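Local coordinates for nitrate regulatory protein (Klebsiella oxytoca, PDB 4AKK) that responds to nitrate and nitrite and binds the nasF operon leader RNA at its terminator site, causing transcription antitermination and so switching on nasFEDCBA expression, at residues D118-S121 with S122-W126; A131-Y134 with L135-A139; G64-S67 with A68-M72; L167-V170 with P171-D175; A100-D103 with E104-R108. All coordinates share one frame; numbering follows the deposited sequence.

Contact 1. Residues D118-S121 with S122-W126; sequences DAAS and SALCW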
loop_
_atom_site.group_PDB
_atom_site.type_symbol
_atom_site.label_atom_id
_atom_site.label_comp_id
_atom_site.label_asym_id
_atom_site.label_seq_id
_atom_site.Cartn_x
_atom_site.Cartn_y
_atom_site.Cartn_z
ATOM N N ASP A 118 14.219 -11.158 22.005
ATOM C CA ASP A 118 13.173 -11.629 22.900
ATOM C C ASP A 118 11.775 -11.206 22.459
ATOM O O ASP A 118 10.785 -11.813 22.862
ATOM C CB ASP A 118 13.431 -11.134 24.331
ATOM C CG ASP A 118 14.692 -11.730 24.942
ATOM O OD1 ASP A 118 15.197 -12.757 24.424
ATOM O OD2 ASP A 118 15.175 -11.168 25.950
ATOM N N ALA A 119 11.690 -10.166 21.637
ATOM C CA ALA A 119 10.389 -9.621 21.257
ATOM C C ALA A 119 10.111 -9.692 19.751
ATOM O O ALA A 119 9.141 -9.115 19.269
ATOM C CB ALA A 119 10.270 -8.184 21.743
ATOM N N ALA A 120 10.961 -10.394 19.013
ATOM C CA ALA A 120 10.905 -10.348 17.555
ATOM C C ALA A 120 9.872 -11.293 16.941
ATOM O O ALA A 120 9.904 -12.500 17.175
ATOM C CB ALA A 120 12.276 -10.631 16.981
ATOM N N SER A 121 8.960 -10.734 16.150
ATOM C CA SER A 121 8.041 -11.536 15.355
ATOM C C SER A 121 8.818 -12.351 14.333
ATOM O O SER A 121 9.982 -12.065 14.046
ATOM C CB SER A 121 7.069 -10.635 14.604
ATOM O OG SER A 121 7.764 -9.908 13.604
ATOM N N SER A 122 8.162 -13.363 13.778
ATOM C CA SER A 122 8.755 -14.196 12.747
ATOM C C SER A 122 9.251 -13.361 11.563
ATOM O O SER A 122 10.348 -13.574 11.064
ATOM C CB SER A 122 7.749 -15.251 12.277
ATOM O OG SER A 122 8.313 -16.061 11.257
ATOM N N ALA A 123 8.444 -12.409 11.115
ATOM C CA ALA A 123 8.856 -11.579 9.989
ATOM C C ALA A 123 10.084 -10.713 10.319
ATOM O O ALA A 123 10.976 -10.550 9.486
ATOM C CB ALA A 123 7.687 -10.728 9.509
ATOM N N LEU A 124 10.150 -10.176 11.535
ATOM C CA LEU A 124 11.317 -9.385 11.948
ATOM C C LEU A 124 12.574 -10.245 11.984
ATOM O O LEU A 124 13.652 -9.825 11.552
ATOM C CB LEU A 124 11.090 -8.716 13.310
ATOM C CG LEU A 124 12.208 -7.762 13.739
ATOM C CD1 LEU A 124 12.322 -6.592 12.753
ATOM C CD2 LEU A 124 11.970 -7.254 15.164
ATOM N N CYS A 125 12.435 -11.460 12.495
ATOM C CA CYS A 125 13.529 -12.423 12.443
ATOM C C CYS A 125 14.056 -12.626 11.028
ATOM O O CYS A 125 15.278 -12.665 10.810
ATOM C CB CYS A 125 13.097 -13.762 13.024
ATOM S SG CYS A 125 12.720 -13.702 14.792
ATOM N N TRP A 126 13.144 -12.778 10.069
ATOM C CA TRP A 126 13.555 -12.965 8.675
ATOM C C TRP A 126 14.314 -11.742 8.136
ATOM O O TRP A 126 15.330 -11.884 7.459
ATOM C CB TRP A 126 12.353 -13.285 7.784
ATOM C CG TRP A 126 12.017 -14.748 7.706
ATOM C CD1 TRP A 126 11.279 -15.472 8.600
ATOM C CD2 TRP A 126 12.391 -15.662 6.664
ATOM N NE1 TRP A 126 11.173 -16.778 8.183
ATOM C CE2 TRP A 126 11.846 -16.922 6.998
ATOM C CE3 TRP A 126 13.131 -15.539 5.483
ATOM C CZ2 TRP A 126 12.018 -18.054 6.191
ATOM C CZ3 TRP A 126 13.299 -16.666 4.681
ATOM C CH2 TRP A 126 12.745 -17.904 5.042
#
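Ser121 meets Leu124 as the N-cap of helix 122-134, in the NIT domain that senses nitrate and nitrite, and the pair shows how one serine torsion caps a helix start. With OG lying between the backbone N and the carbonyl carbon (chi1 68°), the hydroxyl swings over the first turn and accepts from Leu124 N at 3.2 Å, the N-H...O angle being 161°. The carbonyl of the same residue opens the regular bonding of the helix: Cys125 N reaches Ser121 O at 3.0 Å. Two backbone N-H groups of the first turn are thus satisfied by one capping residue. Ser121 OG is also hydrogen-bonded to Asp175, a carboxylate that can hold the hydroxyl in this rotation and would probably suit the positive end of the helix dipole.

Ahead of the cap, Ala120 turns its methyl toward the helix, where two side chains meet it from different directions. Leu124, its CG anti to the backbone N (chi1 -174°), brings CD2 to 3.8 Å from Ala120 CB, while Cys125 sends its sulfur back along the chain. From the second subunit, Trp41 packs on Ala120 and the guanidinium of Arg44 donates through NE to Ala120 O, which ties the loop to the dimer interface. Approaching from a clearly different direction than the leucine branch, Cys125 SG also lies 3.8 Å from Ala120 CB.

Contact 2. Residues A131-Y134 with L135-A139; sequences AVWY and LPQLA. With EDO (1,2-ethanediol), chain E.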
loop_
_atom_site.group_PDB
_atom_site.type_symbol
_atom_site.label_atom_id
_atom_site.label_comp_id
_atom_site.label_asym_id
_atom_site.label_seq_id
_atom_site.Cartn_x
_atom_site.Cartn_y
_atom_site.Cartn_z
ATOM N N ALA A 131 19.595 -9.293 6.594
ATOM C CA ALA A 131 20.590 -8.233 6.784
ATOM C C ALA A 131 21.900 -8.770 7.367
ATOM O O ALA A 131 22.982 -8.432 6.899
ATOM C CB ALA A 131 20.019 -7.118 7.666
ATOM N N VAL A 132 21.798 -9.624 8.379
ATOM C CA VAL A 132 22.985 -10.216 8.996
ATOM C C VAL A 132 23.700 -11.228 8.086
ATOM O O VAL A 132 24.888 -11.499 8.261
ATOM C CB VAL A 132 22.629 -10.863 10.350
ATOM C CG1 VAL A 132 23.736 -11.779 10.829
ATOM C CG2 VAL A 132 22.345 -9.777 11.381
ATOM N N TRP A 133 22.979 -11.782 7.115
ATOM C CA TRP A 133 23.562 -12.737 6.173
ATOM C C TRP A 133 24.605 -12.080 5.273
ATOM O O TRP A 133 25.649 -12.664 4.995
ATOM C CB TRP A 133 22.465 -13.389 5.327
ATOM C CG TRP A 133 22.968 -14.241 4.199
ATOM C CD1 TRP A 133 23.458 -13.810 3.001
ATOM C CD2 TRP A 133 23.010 -15.673 4.155
ATOM N NE1 TRP A 133 23.811 -14.881 2.218
ATOM C CE2 TRP A 133 23.544 -16.037 2.903
ATOM C CE3 TRP A 133 22.649 -16.682 5.054
ATOM C CZ2 TRP A 133 23.728 -17.367 2.528
ATOM C CZ3 TRP A 133 22.832 -18.002 4.679
ATOM C CH2 TRP A 133 23.367 -18.333 3.428
ATOM N N TYR A 134 24.326 -10.857 4.839
ATOM C CA TYR A 134 25.230 -10.134 3.946
ATOM C C TYR A 134 26.385 -9.430 4.647
ATOM O O TYR A 134 27.409 -9.168 4.029
ATOM C CB TYR A 134 24.456 -9.097 3.131
ATOM C CG TYR A 134 23.590 -9.704 2.063
ATOM C CD1 TYR A 134 24.117 -10.040 0.824
ATOM C CD2 TYR A 134 22.245 -9.945 2.295
ATOM C CE1 TYR A 134 23.323 -10.610 -0.155
ATOM C CE2 TYR A 134 21.448 -10.509 1.326
ATOM C CZ TYR A 134 21.988 -10.840 0.104
ATOM O OH TYR A 134 21.183 -11.401 -0.859
ATOM N N LEU A 135 26.221 -9.099 5.924
ATOM C CA LEU A 135 27.240 -8.328 6.630
ATOM C C LEU A 135 28.654 -8.924 6.583
ATOM O O LEU A 135 29.616 -8.194 6.363
ATOM C CB LEU A 135 26.807 -8.027 8.067
ATOM C CG LEU A 135 25.700 -6.973 8.146
ATOM C CD1 LEU A 135 25.241 -6.746 9.579
ATOM C CD2 LEU A 135 26.155 -5.664 7.512
ATOM N N PRO A 136 28.789 -10.249 6.784
ATOM C CA PRO A 136 30.133 -10.845 6.777
ATOM C C PRO A 136 30.817 -10.803 5.412
ATOM O O PRO A 136 31.983 -11.170 5.305
ATOM C CB PRO A 136 29.875 -12.304 7.172
ATOM C CG PRO A 136 28.533 -12.309 7.821
ATOM C CD PRO A 136 27.755 -11.235 7.133
ATOM N N GLN A 137 30.109 -10.369 4.379
ATOM C CA GLN A 137 30.698 -10.316 3.046
ATOM C C GLN A 137 31.493 -9.034 2.842
ATOM O O GLN A 137 32.177 -8.870 1.838
ATOM C CB GLN A 137 29.621 -10.456 1.974
ATOM C CG GLN A 137 28.727 -11.658 2.178
ATOM C CD GLN A 137 27.968 -12.043 0.925
ATOM O OE1 GLN A 137 27.792 -11.231 0.011
ATOM N NE2 GLN A 137 27.510 -13.289 0.875
ATOM N N LEU A 138 31.415 -8.132 3.812
ATOM C CA LEU A 138 32.180 -6.895 3.754
ATOM C C LEU A 138 33.683 -7.111 3.619
ATOM O O LEU A 138 34.351 -6.367 2.908
ATOM C CB LEU A 138 31.888 -6.024 4.969
ATOM C CG LEU A 138 30.601 -5.219 4.863
ATOM C CD1 LEU A 138 30.307 -4.521 6.178
ATOM C CD2 LEU A 138 30.702 -4.222 3.713
ATOM N N ALA A 139 34.219 -8.118 4.301
ATOM C CA ALA A 139 35.653 -8.382 4.224
ATOM C C ALA A 139 36.096 -8.689 2.788
ATOM O O ALA A 139 37.052 -8.102 2.289
ATOM C CB ALA A 139 36.049 -9.509 5.167
HETATM C C1 EDO E . 33.727 -6.689 8.597
HETATM O O1 EDO E . 33.407 -6.051 9.842
HETATM C C2 EDO E . 32.984 -8.016 8.465
HETATM O O2 EDO E . 33.623 -8.824 7.461
#
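Tyr134 O accepts from Gln137 N at 3.0 Å, the shortest polar bond where helix 122-134 gives way to helix 138-147. It is an i to i+3 bond of a tight turn, and the donor stands 47° out of the carbonyl plane. Earlier in the turn the helical pattern is already failing, for Leu135 N reaches Ala131 O only weakly, at 3.4 Å. Pro136 adds to the break and may also disturb that weak bond: its ring nitrogen has no hydrogen to give, and its CD sits instead 3.1 Å from Val132 O, where an amide donor would otherwise come.

The side chains follow the turn. Gln137, with CG anti to its carbonyl carbon (chi1 -52°) and the chain extended beyond, runs alongside Tyr134 and points the same way; ring and amide planes stand 72° apart, and Gln137 OE1 comes to 3.9 Å from Tyr134 CD1. The Tyr134 ring also has Trp133 CD1 over the centre of one face and meets the ring of His165, nearly parallel to it. Leu135 places CG 3.3 Å from Ala131 O and packs on Phe109 and Tyr110 of helix 92-117. Past the turn, an ethanediol, probably from the crystallisation liquor, takes a weak bond from Ala139 N. The chemistry implies a break to which the proline probably contributes, spanned by Gln137 N to Tyr134 O and then Leu138 N to Leu135 O, with side-chain carbons against backbone carbonyls.

Contact 3. Residues G64-S67 with A68-M72; sequences GQIS and ALVHM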
loop_
_atom_site.group_PDB
_atom_site.type_symbol
_atom_site.label_atom_id
_atom_site.label_comp_id
_atom_site.label_asym_id
_atom_site.label_seq_id
_atom_site.Cartn_x
_atom_site.Cartn_y
_atom_site.Cartn_z
ATOM N N GLY A 64 18.120 3.438 15.768
ATOM C CA GLY A 64 19.221 4.377 15.772
ATOM C C GLY A 64 20.543 3.770 15.339
ATOM O O GLY A 64 21.303 4.401 14.609
ATOM N N GLN A 65 20.823 2.552 15.802
ATOM C CA GLN A 65 22.028 1.833 15.395
ATOM C C GLN A 65 21.996 1.425 13.921
ATOM O O GLN A 65 23.032 1.391 13.262
ATOM C CB GLN A 65 22.269 0.608 16.282
ATOM C CG GLN A 65 22.607 0.973 17.733
ATOM C CD GLN A 65 23.729 2.014 17.836
ATOM O OE1 GLN A 65 24.776 1.825 17.049
ATOM N NE2 GLN A 65 23.643 2.975 18.601
ATOM N N ILE A 66 20.813 1.119 13.404
ATOM C CA ILE A 66 20.688 0.790 11.985
ATOM C C ILE A 66 21.017 2.031 11.170
ATOM O O ILE A 66 21.799 1.978 10.221
ATOM C CB ILE A 66 19.279 0.272 11.642
ATOM C CG1 ILE A 66 19.129 -1.176 12.121
ATOM C CG2 ILE A 66 19.013 0.392 10.132
ATOM C CD1 ILE A 66 17.702 -1.634 12.262
ATOM N N SER A 67 20.434 3.156 11.576
ATOM C CA SER A 67 20.687 4.427 10.923
ATOM C C SER A 67 22.173 4.771 10.873
ATOM O O SER A 67 22.677 5.232 9.846
ATOM C CB SER A 67 19.945 5.542 11.644
ATOM O OG SER A 67 20.281 6.800 11.087
ATOM N N ALA A 68 22.865 4.558 11.987
ATOM C CA ALA A 68 24.278 4.910 12.079
ATOM C C ALA A 68 25.132 3.991 11.217
ATOM O O ALA A 68 26.049 4.442 10.532
ATOM C CB ALA A 68 24.749 4.863 13.532
ATOM N N LEU A 69 24.836 2.697 11.268
ATOM C CA LEU A 69 25.550 1.727 10.448
ATOM C C LEU A 69 25.352 2.034 8.958
ATOM O O LEU A 69 26.295 2.006 8.182
ATOM C CB LEU A 69 25.075 0.309 10.768
ATOM C CG LEU A 69 25.680 -0.831 9.942
ATOM C CD1 LEU A 69 27.192 -0.853 10.075
ATOM C CD2 LEU A 69 25.087 -2.171 10.352
ATOM N N VAL A 70 24.120 2.339 8.578
ATOM C CA VAL A 70 23.805 2.649 7.191
ATOM C C VAL A 70 24.591 3.878 6.770
ATOM O O VAL A 70 25.117 3.938 5.665
ATOM C CB VAL A 70 22.279 2.859 6.985
ATOM C CG1 VAL A 70 21.993 3.640 5.695
ATOM C CG2 VAL A 70 21.557 1.511 6.985
ATOM N N HIS A 71 24.693 4.854 7.665
ATOM C CA HIS A 71 25.406 6.077 7.337
ATOM C C HIS A 71 26.899 5.819 7.076
ATOM O O HIS A 71 27.464 6.298 6.082
ATOM C CB HIS A 71 25.216 7.154 8.418
ATOM C CG HIS A 71 25.943 8.426 8.112
ATOM N ND1 HIS A 71 25.482 9.344 7.191
ATOM C CD2 HIS A 71 27.119 8.917 8.576
ATOM C CE1 HIS A 71 26.335 10.350 7.109
ATOM N NE2 HIS A 71 27.337 10.115 7.939
ATOM N N MET A 72 27.532 5.060 7.963
ATOM C CA MET A 72 28.933 4.702 7.776
ATOM C C MET A 72 29.135 3.895 6.487
ATOM O O MET A 72 30.112 4.098 5.767
ATOM C CB MET A 72 29.473 3.921 8.982
ATOM C CG MET A 72 29.525 4.700 10.320
ATOM S SD MET A 72 29.908 6.489 10.346
ATOM C CE MET A 72 31.056 6.753 9.007
#
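Ile66 puts CG2 anti to its backbone N while its CG1 lies beside that N (chi1 -76°), and Val70, one turn on, has CG1 anti to its own N (chi1 160°), which leaves CG2 beside the N; these two torsions bring the methyls together at 4.2 Å between Ile66 CG2 and Val70 CG2. The side chains cross obliquely, and Val70 CG2 also comes 3.3 Å from Ile66 O. Here helix 56-85 of the NIT domain follows the regular alpha-helical pattern, and Val70 N donates to Ile66 O at 2.9 Å, nearly in line with the carbonyl. Its neighbour, His71 N to Ser67 O at 3.0 Å, has the donor tilted 29° from the carbonyl plane.

On another flank, Ser67 OG is hydrogen-bonded to Glu297 and Arg294 of helix 277-312, and His71 ND1 to Lys196. The Ile66 and Val70 flank instead packs on Ile169, Ile163 and Leu166. The chemistry of these two flanks implies a backbone satisfied within the helix, so that apolar branches serve the neighbours on one and a buried hydroxyl and imidazole bond to charged groups on the other.

Contact 4. Residues L167-V170 with P171-D175; sequences LNIV and PQLND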
loop_
_atom_site.group_PDB
_atom_site.type_symbol
_atom_site.label_atom_id
_atom_site.label_comp_id
_atom_site.label_asym_id
_atom_site.label_seq_id
_atom_site.Cartn_x
_atom_site.Cartn_y
_atom_site.Cartn_z
ATOM N N LEU A 167 18.008 -1.352 6.044
ATOM C CA LEU A 167 16.873 -0.440 6.030
ATOM C C LEU A 167 15.525 -1.149 6.101
ATOM O O LEU A 167 14.599 -0.642 6.727
ATOM C CB LEU A 167 16.913 0.445 4.778
ATOM C CG LEU A 167 17.993 1.523 4.745
ATOM C CD1 LEU A 167 17.864 2.369 3.485
ATOM C CD2 LEU A 167 17.921 2.397 5.983
ATOM N N ASN A 168 15.422 -2.315 5.463
ATOM C CA ASN A 168 14.189 -3.096 5.467
ATOM C C ASN A 168 13.835 -3.610 6.856
ATOM O O ASN A 168 12.712 -4.047 7.092
ATOM C CB ASN A 168 14.258 -4.289 4.488
ATOM C CG ASN A 168 14.275 -3.863 3.024
ATOM O OD1 ASN A 168 13.960 -2.725 2.691
ATOM N ND2 ASN A 168 14.652 -4.791 2.142
ATOM N N ILE A 169 14.783 -3.576 7.783
ATOM C CA ILE A 169 14.440 -3.963 9.144
ATOM C C ILE A 169 13.486 -2.940 9.765
ATOM O O ILE A 169 12.589 -3.301 10.512
ATOM C CB ILE A 169 15.671 -4.099 10.044
ATOM C CG1 ILE A 169 16.584 -5.231 9.556
ATOM C CG2 ILE A 169 15.227 -4.310 11.497
ATOM C CD1 ILE A 169 17.925 -5.283 10.268
ATOM N N VAL A 170 13.680 -1.668 9.434
ATOM C CA VAL A 170 12.995 -0.571 10.131
ATOM C C VAL A 170 11.462 -0.591 10.082
ATOM O O VAL A 170 10.817 -0.524 11.128
ATOM C CB VAL A 170 13.515 0.807 9.678
ATOM C CG1 VAL A 170 12.754 1.919 10.386
ATOM C CG2 VAL A 170 15.004 0.926 9.959
ATOM N N PRO A 171 10.874 -0.670 8.876
ATOM C CA PRO A 171 9.412 -0.729 8.773
ATOM C C PRO A 171 8.852 -1.961 9.476
ATOM O O PRO A 171 7.744 -1.942 10.007
ATOM C CB PRO A 171 9.164 -0.844 7.260
ATOM C CG PRO A 171 10.444 -0.395 6.611
ATOM C CD PRO A 171 11.528 -0.787 7.560
ATOM N N GLN A 172 9.618 -3.039 9.467
ATOM C CA GLN A 172 9.187 -4.260 10.127
ATOM C C GLN A 172 9.124 -4.040 11.632
ATOM O O GLN A 172 8.334 -4.667 12.330
ATOM C CB GLN A 172 10.154 -5.403 9.823
ATOM C CG GLN A 172 9.531 -6.755 10.055
ATOM C CD GLN A 172 8.466 -7.038 9.038
ATOM O OE1 GLN A 172 8.698 -6.892 7.836
ATOM N NE2 GLN A 172 7.285 -7.436 9.504
ATOM N N LEU A 173 9.972 -3.142 12.122
ATOM C CA LEU A 173 9.963 -2.767 13.529
ATOM C C LEU A 173 8.587 -2.312 14.006
ATOM O O LEU A 173 8.235 -2.528 15.164
ATOM C CB LEU A 173 10.999 -1.673 13.809
ATOM C CG LEU A 173 12.432 -2.150 14.020
ATOM C CD1 LEU A 173 13.295 -1.009 14.533
ATOM C CD2 LEU A 173 12.452 -3.314 14.988
ATOM N N ASN A 174 7.811 -1.692 13.117
ATOM C CA ASN A 174 6.445 -1.262 13.445
ATOM C C ASN A 174 5.417 -2.372 13.706
ATOM O O ASN A 174 4.393 -2.132 14.350
ATOM C CB ASN A 174 5.907 -0.313 12.374
ATOM C CG ASN A 174 6.146 1.144 12.716
ATOM O OD1 ASN A 174 6.552 1.471 13.833
ATOM N ND2 ASN A 174 5.881 2.030 11.764
ATOM N N ASP A 175 5.675 -3.578 13.210
ATOM C CA ASP A 175 4.732 -4.684 13.397
ATOM C C ASP A 175 4.618 -5.098 14.868
ATOM O O ASP A 175 3.808 -5.957 15.229
ATOM C CB ASP A 175 5.076 -5.892 12.492
ATOM C CG ASP A 175 6.240 -6.742 13.029
ATOM O OD1 ASP A 175 6.607 -6.597 14.215
ATOM O OD2 ASP A 175 6.787 -7.571 12.259
#
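Val170 and Pro171 stand at about a right angle to each other, and the peptide link itself brings them close, with Val170 CB 3.3 Å from Pro171 CD. Val170 carries CG1 anti to its backbone N (chi1 178°), which sets that branch beside the peptide bond and 3.5 Å from Pro171 N. The same CD, where a helix would have an amide donor, lies 3.2 Å from Leu167 O. Leu173 points back toward these residues, bringing its CG to 4.3 Å from Ile169 CG2.

Proline is readily accepted in the first turn of a helix, and here it sits in that of the short, weakly bonded helix 169-173: Leu173 N bonds to Ile169 O at 3.1 Å in the carbonyl plane, and more weakly to Val170 O. This helix lies among others of the NIT domain, with Ile66 against Ile169 and Val170, and Tyr190 of helix 180-212 against Pro171.

Gln172 leads away from this apolar side. Bent at chi2 (69°), its amide turns along the helix, and NE2 donates to Asp175 OD2 at 2.8 Å, almost straight and in the amide plane, meeting the carboxylate oxygen on its anti side. At the other end of the amide, Gln172 OE1 takes a weak bond from Arg127.

Contact 5. Residues A100-D103 with E104-R108; sequences ALVD and EQLTR. With EDO (1,2-ethanediol), chain E.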
loop_
_atom_site.group_PDB
_atom_site.type_symbol
_atom_site.label_atom_id
_atom_site.label_comp_id
_atom_site.label_asym_id
_atom_site.label_seq_id
_atom_site.Cartn_x
_atom_site.Cartn_y
_atom_site.Cartn_z
ATOM N N ALA A 100 36.802 1.366 9.212
ATOM C CA ALA A 100 36.978 1.293 10.660
ATOM C C ALA A 100 35.718 1.739 11.391
ATOM O O ALA A 100 35.303 1.128 12.382
ATOM C CB ALA A 100 38.177 2.154 11.094
ATOM N N LEU A 101 35.116 2.816 10.898
ATOM C CA LEU A 101 33.874 3.337 11.461
ATOM C C LEU A 101 32.715 2.358 11.319
ATOM O O LEU A 101 31.897 2.205 12.230
ATOM C CB LEU A 101 33.514 4.662 10.800
ATOM C CG LEU A 101 34.504 5.783 11.100
ATOM C CD1 LEU A 101 34.008 7.082 10.499
ATOM C CD2 LEU A 101 34.699 5.919 12.605
ATOM N N VAL A 102 32.643 1.705 10.163
ATOM C CA VAL A 102 31.627 0.693 9.922
ATOM C C VAL A 102 31.778 -0.450 10.928
ATOM O O VAL A 102 30.806 -0.909 11.530
ATOM C CB VAL A 102 31.754 0.116 8.494
ATOM C CG1 VAL A 102 31.029 -1.205 8.399
ATOM C CG2 VAL A 102 31.254 1.117 7.438
ATOM N N ASP A 103 33.007 -0.921 11.095
ATOM C CA ASP A 103 33.271 -2.037 11.998
ATOM C C ASP A 103 32.873 -1.676 13.430
ATOM O O ASP A 103 32.336 -2.501 14.169
ATOM C CB ASP A 103 34.751 -2.416 11.938
ATOM C CG ASP A 103 35.129 -3.061 10.623
ATOM O OD1 ASP A 103 34.210 -3.442 9.863
ATOM O OD2 ASP A 103 36.341 -3.196 10.352
ATOM N N GLU A 104 33.147 -0.433 13.802
ATOM C CA GLU A 104 32.736 0.109 15.091
ATOM C C GLU A 104 31.215 0.114 15.247
ATOM O O GLU A 104 30.692 -0.255 16.303
ATOM C CB GLU A 104 33.297 1.521 15.255
ATOM C CG GLU A 104 32.596 2.390 16.289
ATOM C CD GLU A 104 33.248 3.757 16.412
ATOM O OE1 GLU A 104 34.474 3.842 16.187
ATOM O OE2 GLU A 104 32.541 4.742 16.722
ATOM N N GLN A 105 30.500 0.521 14.201
ATOM C CA GLN A 105 29.039 0.514 14.263
ATOM C C GLN A 105 28.445 -0.900 14.200
ATOM O O GLN A 105 27.396 -1.160 14.782
ATOM C CB GLN A 105 28.430 1.398 13.168
ATOM C CG GLN A 105 28.788 2.872 13.295
ATOM C CD GLN A 105 28.422 3.454 14.652
ATOM O OE1 GLN A 105 27.539 2.943 15.345
ATOM N NE2 GLN A 105 29.104 4.529 15.036
ATOM N N LEU A 106 29.106 -1.807 13.489
ATOM C CA LEU A 106 28.638 -3.188 13.404
ATOM C C LEU A 106 28.533 -3.803 14.792
ATOM O O LEU A 106 27.566 -4.495 15.121
ATOM C CB LEU A 106 29.589 -4.023 12.547
ATOM C CG LEU A 106 29.270 -4.121 11.054
ATOM C CD1 LEU A 106 30.376 -4.884 10.309
ATOM C CD2 LEU A 106 27.906 -4.765 10.838
ATOM N N THR A 107 29.563 -3.564 15.593
ATOM C CA THR A 107 29.585 -3.995 16.980
ATOM C C THR A 107 28.374 -3.474 17.741
ATOM O O THR A 107 27.694 -4.231 18.427
ATOM C CB THR A 107 30.856 -3.480 17.671
ATOM O OG1 THR A 107 31.997 -3.971 16.964
ATOM C CG2 THR A 107 30.911 -3.936 19.130
ATOM N N ARG A 108 28.118 -2.174 17.626
ATOM C CA ARG A 108 26.974 -1.568 18.290
ATOM C C ARG A 108 25.654 -2.128 17.745
ATOM O O ARG A 108 24.703 -2.327 18.499
ATOM C CB ARG A 108 26.999 -0.054 18.113
ATOM C CG ARG A 108 28.139 0.668 18.850
ATOM C CD ARG A 108 28.262 2.106 18.353
ATOM N NE ARG A 108 29.001 2.971 19.267
ATOM C CZ ARG A 108 28.425 3.769 20.166
ATOM N NH1 ARG A 108 27.101 3.808 20.273
ATOM N NH2 ARG A 108 29.172 4.526 20.960
HETATM C C1 EDO E . 33.727 -6.689 8.597
HETATM O O1 EDO E . 33.407 -6.051 9.842
HETATM C C2 EDO E . 32.984 -8.016 8.465
HETATM O O2 EDO E . 33.623 -8.824 7.461
HETATM O O HOH W 1 31.603 4.297 13.894
#
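Asp103 O is gripped twice by one residue, Thr107, whose backbone N and OG1 both donate to it from opposite faces of the carbonyl plane. The amide bond is the longer, Thr107 N to Asp103 O being 3.3 Å, and the hydroxyl adds a second at 3.2 Å from Thr107 OG1. The threonine torsion explains this: OG1 lies anti to the carbonyl carbon (chi1 -58°), folded back over the preceding turn.

A water bridges Leu101 and Gln105, donating to Leu101 O at 2.7 Å and accepting from Gln105 NE2 at 2.8 Å; the bend of Gln105 at chi2 (-55°) curls its amide back toward that carbonyl. Leu101 and Glu104 run side by side on the exposed surface. Val102 and Leu106 also point the same way, with Val102 CG1 4.2 Å from Leu106 CD1. Asp103 OD1 takes a hydrogen bond of 2.7 Å from O1 of an ethanediol and is in a salt bridge with Arg142, so two partners hold this carboxylate oxygen.

Within the NIT domain, helix 92-117 packs against two neighbours here: Leu101 and Gln105 rest on Met72 and Gln65 of helix 56-85, while Val102 and Leu106 pack on Leu138 of helix 138-147.

Contacts 1 to 4 are largely buried and contact 5 lies at the surface, all within the NIT domain. Contacts 3 and 5 are uninterrupted turns of helices adjacent in the chain and touching through side chains, Met72 on Leu101 among them; the buried turn sends its polar groups to charged residues of other helices, the outer one to water, ethanediol and an arginine. Contacts 2 and 4 each contain a proline that disturbs the bonding, and they touch through Ala131 and Ile169. Contacts 1 and 2 lie at the two ends of helix 122-134 and both meet the second subunit. Contact 4 joins contact 1 through Asp175 and packs against contact 3.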